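PDB 2BNL: RsbT co-antagonist protein RsbRA from Bacillus subtilis, which acts in the stressosome as a positive regulator of sigma-B activity under salt and heat stress, and stimulates RsbT kinase activity toward RsbS in vitro. Local coordinates for residues A[9-14]-A[118-123]; A[20-25]-A[48-53]. All coordinates share one frame; numbering follows the deposited sequence.

Contact 1. Residues A[9-14]-A[118-123]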
loop_
_atom_site.group_PDB
_atom_site.type_symbol
_atom_site.label_atom_id
_atom_site.label_comp_id
_atom_site.label_asym_id
_atom_site.label_seq_id
_atom_site.Cartn_x
_atom_site.Cartn_y
_atom_site.Cartn_z
ATOM N N GLN A 9 -9.266 -16.433 10.147
ATOM C CA GLN A 9 -9.121 -17.812 10.571
ATOM C C GLN A 9 -7.863 -18.517 10.088
ATOM O O GLN A 9 -7.242 -19.234 10.815
ATOM C CB GLN A 9 -10.353 -18.581 10.198
ATOM C CG GLN A 9 -10.100 -20.045 9.987
ATOM C CD GLN A 9 -11.343 -20.867 9.552
ATOM O OE1 GLN A 9 -12.079 -20.567 8.552
ATOM N NE2 GLN A 9 -11.555 -21.891 10.295
ATOM N N PHE A 10 -7.445 -18.230 8.862
ATOM C CA PHE A 10 -6.260 -18.810 8.372
ATOM C C PHE A 10 -5.064 -18.266 9.110
ATOM O O PHE A 10 -4.181 -19.005 9.491
ATOM C CB PHE A 10 -6.148 -18.612 6.833
ATOM C CG PHE A 10 -4.985 -19.312 6.254
ATOM C CD1 PHE A 10 -5.125 -20.583 5.708
ATOM C CD2 PHE A 10 -3.728 -18.745 6.301
ATOM C CE1 PHE A 10 -3.993 -21.231 5.187
ATOM C CE2 PHE A 10 -2.604 -19.404 5.800
ATOM C CZ PHE A 10 -2.731 -20.631 5.241
ATOM N N ILE A 11 -5.026 -16.977 9.375
ATOM C CA ILE A 11 -3.943 -16.407 10.172
ATOM C C ILE A 11 -3.934 -17.007 11.538
ATOM O O ILE A 11 -2.846 -17.427 11.974
ATOM C CB ILE A 11 -3.990 -14.867 10.247
ATOM C CG1 ILE A 11 -3.883 -14.294 8.817
ATOM C CG2 ILE A 11 -2.935 -14.269 11.275
ATOM C CD1 ILE A 11 -4.439 -12.819 8.780
ATOM N N ALA A 12 -5.107 -17.073 12.235
ATOM C CA ALA A 12 -5.182 -17.639 13.573
ATOM C C ALA A 12 -4.644 -19.088 13.628
ATOM O O ALA A 12 -3.977 -19.417 14.593
ATOM C CB ALA A 12 -6.572 -17.589 14.129
ATOM N N GLU A 13 -4.907 -19.906 12.587
ATOM C CA GLU A 13 -4.536 -21.302 12.550
ATOM C C GLU A 13 -3.116 -21.572 12.076
ATOM O O GLU A 13 -2.683 -22.657 12.201
ATOM C CB GLU A 13 -5.507 -22.101 11.666
ATOM C CG GLU A 13 -6.813 -22.156 12.324
ATOM C CD GLU A 13 -7.957 -22.538 11.419
ATOM O OE1 GLU A 13 -7.734 -22.730 10.180
ATOM O OE2 GLU A 13 -9.111 -22.565 11.975
ATOM N N ASN A 14 -2.407 -20.546 11.627
ATOM C CA ASN A 14 -1.091 -20.714 10.970
ATOM C C ASN A 14 -0.098 -19.716 11.487
ATOM O O ASN A 14 0.720 -19.213 10.732
ATOM C CB ASN A 14 -1.295 -20.577 9.465
ATOM C CG ASN A 14 -2.150 -21.769 8.891
ATOM O OD1 ASN A 14 -1.630 -22.879 8.740
ATOM N ND2 ASN A 14 -3.448 -21.521 8.575
ATOM N N ARG A 118 -9.085 -6.801 1.423
ATOM C CA ARG A 118 -10.102 -6.240 2.314
ATOM C C ARG A 118 -9.649 -6.193 3.795
ATOM O O ARG A 118 -9.920 -5.258 4.545
ATOM C CB ARG A 118 -11.319 -7.055 2.197
ATOM C CG ARG A 118 -12.495 -6.283 2.362
ATOM C CD ARG A 118 -13.729 -7.134 2.569
ATOM N NE ARG A 118 -14.624 -6.318 3.434
ATOM C CZ ARG A 118 -14.752 -6.417 4.758
ATOM N NH1 ARG A 118 -14.127 -7.334 5.435
ATOM N NH2 ARG A 118 -15.566 -5.582 5.400
ATOM N N PHE A 119 -9.040 -7.275 4.224
ATOM C CA PHE A 119 -8.526 -7.385 5.598
ATOM C C PHE A 119 -7.294 -6.517 5.866
ATOM O O PHE A 119 -7.241 -5.793 6.842
ATOM C CB PHE A 119 -8.307 -8.834 5.911
ATOM C CG PHE A 119 -7.775 -9.087 7.259
ATOM C CD1 PHE A 119 -8.534 -8.860 8.359
ATOM C CD2 PHE A 119 -6.414 -9.412 7.427
ATOM C CE1 PHE A 119 -8.004 -9.113 9.690
ATOM C CE2 PHE A 119 -5.883 -9.590 8.670
ATOM C CZ PHE A 119 -6.670 -9.484 9.816
ATOM N N PHE A 120 -6.275 -6.604 4.997
ATOM C CA PHE A 120 -4.989 -6.004 5.224
ATOM C C PHE A 120 -4.900 -4.543 4.857
ATOM O O PHE A 120 -4.207 -3.798 5.533
ATOM C CB PHE A 120 -3.956 -6.768 4.346
ATOM C CG PHE A 120 -3.459 -8.011 4.985
ATOM C CD1 PHE A 120 -2.457 -7.970 5.941
ATOM C CD2 PHE A 120 -4.056 -9.257 4.719
ATOM C CE1 PHE A 120 -1.969 -9.212 6.497
ATOM C CE2 PHE A 120 -3.535 -10.433 5.338
ATOM C CZ PHE A 120 -2.539 -10.369 6.224
ATOM N N SER A 121 -5.596 -4.129 3.778
ATOM C CA SER A 121 -5.422 -2.779 3.232
ATOM C C SER A 121 -5.619 -1.657 4.304
ATOM O O SER A 121 -4.727 -0.902 4.539
ATOM C CB SER A 121 -6.340 -2.489 1.981
ATOM O OG SER A 121 -5.917 -1.288 1.396
ATOM N N PRO A 122 -6.746 -1.657 5.024
ATOM C CA PRO A 122 -6.904 -0.605 6.094
ATOM C C PRO A 122 -5.886 -0.648 7.283
ATOM O O PRO A 122 -5.536 0.366 7.874
ATOM C CB PRO A 122 -8.351 -0.828 6.574
ATOM C CG PRO A 122 -8.721 -2.227 6.194
ATOM C CD PRO A 122 -7.881 -2.606 4.966
ATOM N N ILE A 123 -5.451 -1.853 7.626
ATOM C CA ILE A 123 -4.380 -2.021 8.616
ATOM C C ILE A 123 -3.089 -1.426 8.140
ATOM O O ILE A 123 -2.469 -0.579 8.789
ATOM C CB ILE A 123 -4.140 -3.494 8.923
ATOM C CG1 ILE A 123 -5.370 -4.131 9.483
ATOM C CG2 ILE A 123 -2.957 -3.680 9.830
ATOM C CD1 ILE A 123 -5.390 -5.761 9.569
#
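Ile11, near the C-terminal end of helix 5-13, faces Phe119 in the first half of helix 109-135, their CA atoms 11.1 Å apart, a gap that long side chains bridge from both ends. One methyl group does the bridging: Ile11 CD1 lies 3.5 Å from Phe119 CE2 and 4.0 Å from Phe120 CZ, meeting both rings obliquely. The CG1 branch of Ile11 stands opposite its carbonyl carbon (chi1 -60°) and runs on extended through chi2, which carries CD1 out toward the two phenylalanines; they approach it from the opposite direction. The phenylalanines are themselves packed together, with Phe119 CD2 3.6 Å above one face of the Phe120 ring, toward its rim. Ile123, one turn further on, lays CD1 over a face of Phe119, again off centre. The backbone kinks here, since the proline nitrogen of Pro122 makes no bond to the preceding turn. The contact belongs to the all-helical, globin-like N-terminal domain of RsbRA and joins its first and last helices through its buried interior. Val7, also on helix 5-13, touches both Phe119 and Phe120, while Leu95 of helix 81-100 touches Phe120 and Phe10. Polar bonds lie beside this apolar junction, within 9-14. Asn14 ND2 donates to Phe10 O at 2.8 Å in a fairly straight bond (160° at the hydrogen), with the carbonyl oxygen in the amide plane. The same nitrogen sits 3.2 Å above the centre of the Phe10 ring, so the amide spans the ring and the carbonyl of one residue. On the exposed side, Gln9 NE2 reaches Glu13 OE2 at 3.0 Å from the syn side, tilted out of the carboxylate plane, a link across one helical turn.

Contact 2. Residues A[20-25]-A[48-53]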
loop_
_atom_site.group_PDB
_atom_site.type_symbol
_atom_site.label_atom_id
_atom_site.label_comp_id
_atom_site.label_asym_id
_atom_site.label_seq_id
_atom_site.Cartn_x
_atom_site.Cartn_y
_atom_site.Cartn_z
ATOM N N GLN A 20 7.361 -17.203 10.723
ATOM C CA GLN A 20 8.611 -17.621 10.054
ATOM C C GLN A 20 8.679 -17.052 8.640
ATOM O O GLN A 20 9.688 -16.548 8.218
ATOM C CB GLN A 20 8.681 -19.170 10.078
ATOM C CG GLN A 20 9.860 -19.792 9.233
ATOM C CD GLN A 20 11.269 -19.386 9.729
ATOM O OE1 GLN A 20 11.410 -18.685 10.777
ATOM N NE2 GLN A 20 12.355 -19.831 8.954
ATOM N N LEU A 21 7.586 -17.150 7.901
ATOM C CA LEU A 21 7.526 -16.630 6.556
ATOM C C LEU A 21 7.847 -15.104 6.476
ATOM O O LEU A 21 8.607 -14.665 5.642
ATOM C CB LEU A 21 6.115 -16.894 6.024
ATOM C CG LEU A 21 5.860 -16.598 4.582
ATOM C CD1 LEU A 21 6.575 -17.668 3.689
ATOM C CD2 LEU A 21 4.363 -16.618 4.291
ATOM N N TRP A 22 7.183 -14.345 7.320
ATOM C CA TRP A 22 7.352 -12.921 7.403
ATOM C C TRP A 22 8.696 -12.499 7.952
ATOM O O TRP A 22 9.246 -11.538 7.485
ATOM C CB TRP A 22 6.152 -12.291 8.141
ATOM C CG TRP A 22 4.942 -12.460 7.360
ATOM C CD1 TRP A 22 4.852 -12.826 6.072
ATOM C CD2 TRP A 22 3.586 -12.353 7.839
ATOM N NE1 TRP A 22 3.529 -12.890 5.695
ATOM C CE2 TRP A 22 2.746 -12.583 6.760
ATOM C CE3 TRP A 22 3.022 -12.074 9.089
ATOM C CZ2 TRP A 22 1.348 -12.559 6.874
ATOM C CZ3 TRP A 22 1.643 -12.049 9.180
ATOM C CH2 TRP A 22 0.849 -12.286 8.082
ATOM N N THR A 23 9.240 -13.254 8.917
ATOM C CA THR A 23 10.568 -12.996 9.419
ATOM C C THR A 23 11.578 -13.180 8.287
ATOM O O THR A 23 12.469 -12.385 8.087
ATOM C CB THR A 23 10.867 -13.899 10.678
ATOM O OG1 THR A 23 9.949 -13.538 11.718
ATOM C CG2 THR A 23 12.301 -13.569 11.175
ATOM N N ASP A 24 11.432 -14.246 7.537
ATOM C CA ASP A 24 12.295 -14.512 6.388
ATOM C C ASP A 24 12.187 -13.489 5.318
ATOM O O ASP A 24 13.177 -13.148 4.679
ATOM C CB ASP A 24 12.038 -15.917 5.793
ATOM C CG ASP A 24 12.463 -17.042 6.732
ATOM O OD1 ASP A 24 13.191 -16.823 7.762
ATOM O OD2 ASP A 24 11.985 -18.161 6.486
ATOM N N THR A 25 10.990 -12.963 5.084
ATOM C CA THR A 25 10.804 -11.868 4.099
ATOM C C THR A 25 11.569 -10.638 4.536
ATOM O O THR A 25 12.272 -10.079 3.739
ATOM C CB THR A 25 9.293 -11.576 3.986
ATOM O OG1 THR A 25 8.631 -12.750 3.546
ATOM C CG2 THR A 25 8.987 -10.406 3.083
ATOM N N GLU A 48 4.736 -8.596 16.321
ATOM C CA GLU A 48 3.954 -7.361 16.650
ATOM C C GLU A 48 2.928 -7.184 15.552
ATOM O O GLU A 48 1.804 -6.782 15.784
ATOM C CB GLU A 48 4.793 -6.102 16.599
ATOM C CG GLU A 48 5.295 -5.468 17.897
ATOM C CD GLU A 48 6.044 -4.112 17.675
ATOM O OE1 GLU A 48 5.462 -3.065 18.122
ATOM O OE2 GLU A 48 7.214 -4.099 17.086
ATOM N N TYR A 49 3.323 -7.407 14.316
ATOM C CA TYR A 49 2.320 -7.316 13.166
ATOM C C TYR A 49 1.210 -8.341 13.199
ATOM O O TYR A 49 0.024 -8.010 13.053
ATOM C CB TYR A 49 3.056 -7.482 11.875
ATOM C CG TYR A 49 2.258 -7.224 10.658
ATOM C CD1 TYR A 49 1.785 -5.946 10.362
ATOM C CD2 TYR A 49 2.000 -8.218 9.769
ATOM C CE1 TYR A 49 1.083 -5.668 9.189
ATOM C CE2 TYR A 49 1.262 -7.937 8.574
ATOM C CZ TYR A 49 0.824 -6.654 8.305
ATOM O OH TYR A 49 0.184 -6.421 7.114
ATOM N N ILE A 50 1.576 -9.610 13.422
ATOM C CA ILE A 50 0.542 -10.619 13.566
ATOM C C ILE A 50 -0.471 -10.259 14.724
ATOM O O ILE A 50 -1.662 -10.512 14.587
ATOM C CB ILE A 50 1.108 -12.072 13.793
ATOM C CG1 ILE A 50 1.935 -12.540 12.610
ATOM C CG2 ILE A 50 0.004 -13.218 13.757
ATOM C CD1 ILE A 50 3.035 -13.777 12.855
ATOM N N ASP A 51 0.042 -9.777 15.837
ATOM C CA ASP A 51 -0.765 -9.400 16.999
ATOM C C ASP A 51 -1.752 -8.277 16.608
ATOM O O ASP A 51 -2.877 -8.331 17.022
ATOM C CB ASP A 51 0.077 -8.878 18.142
ATOM C CG ASP A 51 0.754 -9.978 18.951
ATOM O OD1 ASP A 51 0.601 -11.166 18.642
ATOM O OD2 ASP A 51 1.435 -9.586 19.906
ATOM N N ILE A 52 -1.309 -7.343 15.782
ATOM C CA ILE A 52 -2.201 -6.349 15.116
ATOM C C ILE A 52 -3.310 -6.973 14.283
ATOM O O ILE A 52 -4.494 -6.628 14.451
ATOM C CB ILE A 52 -1.436 -5.287 14.315
ATOM C CG1 ILE A 52 -0.611 -4.387 15.260
ATOM C CG2 ILE A 52 -2.362 -4.516 13.398
ATOM C CD1 ILE A 52 0.651 -3.771 14.629
ATOM N N LEU A 53 -2.949 -7.951 13.486
ATOM C CA LEU A 53 -3.892 -8.603 12.633
ATOM C C LEU A 53 -4.945 -9.281 13.471
ATOM O O LEU A 53 -6.135 -9.177 13.158
ATOM C CB LEU A 53 -3.178 -9.596 11.698
ATOM C CG LEU A 53 -2.123 -9.079 10.764
ATOM C CD1 LEU A 53 -1.551 -10.269 9.950
ATOM C CD2 LEU A 53 -2.486 -7.974 9.902
#
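Trp22 CG stands opposite its own carbonyl carbon (chi1 -66°), which sends the indole out toward helix 39-54, whereas Tyr49 CG is anti to the backbone N, which swings the phenol over the indole. The two form an offset edge-to-face pair: the edge of Tyr49 is turned to one face of the six-membered ring of Trp22, with centroids 5.6 Å apart and planes at 72°. Tyr49 CD2 comes to 3.9 Å from Trp22 CZ3. Ile50 works on the rim instead, its CG1 near the indole plane and 3.5 Å from Trp22 CZ3. Leu53 CD1 approaches Trp22 CH2 obliquely at 3.6 Å, while its sister methyl CD2 lies over a face of the Tyr49 ring. Replacing Trp22 with an alanine would probably open a gap between the helices and leave Tyr49, Ile50 and Leu53 without their common partner. Phe91 of helix 81-100 stacks on Trp22 and also meets Tyr49 edge-to-face, and the Tyr49 hydroxyl is hydrogen-bonded to Asn124 OD1. The axes of the two short segments pass 11.5 Å apart, their N-to-C directions at 132°, and the space between carries this aromatic cluster in the core of the all-helical, nonheme globin domain.

How the contacts relate
Both contacts are buried and apolar, and contact 2 is nested within the chain loop that contact 1 closes. Between residues 9-14 and 118-123 the contact rests on the Ile11 CD1 methyl, with Val7 of the same first helix packing beside it; contact 2, nearer the centre of the chain, joins helices 15-30 and 39-54 through a broader aromatic pairing and buries more surface, 151 against 88 Å². Their centres are 11 Å apart, and they share a seam between helices 39-54 and 109-135: Phe120 CE1 packs 3.6 Å from Leu53 CD1, and Ile123 also touches Leu53. Next to contact 1, Ser121 packs on Ala89 of the second subunit; no other chain of the assembly touches contact 2.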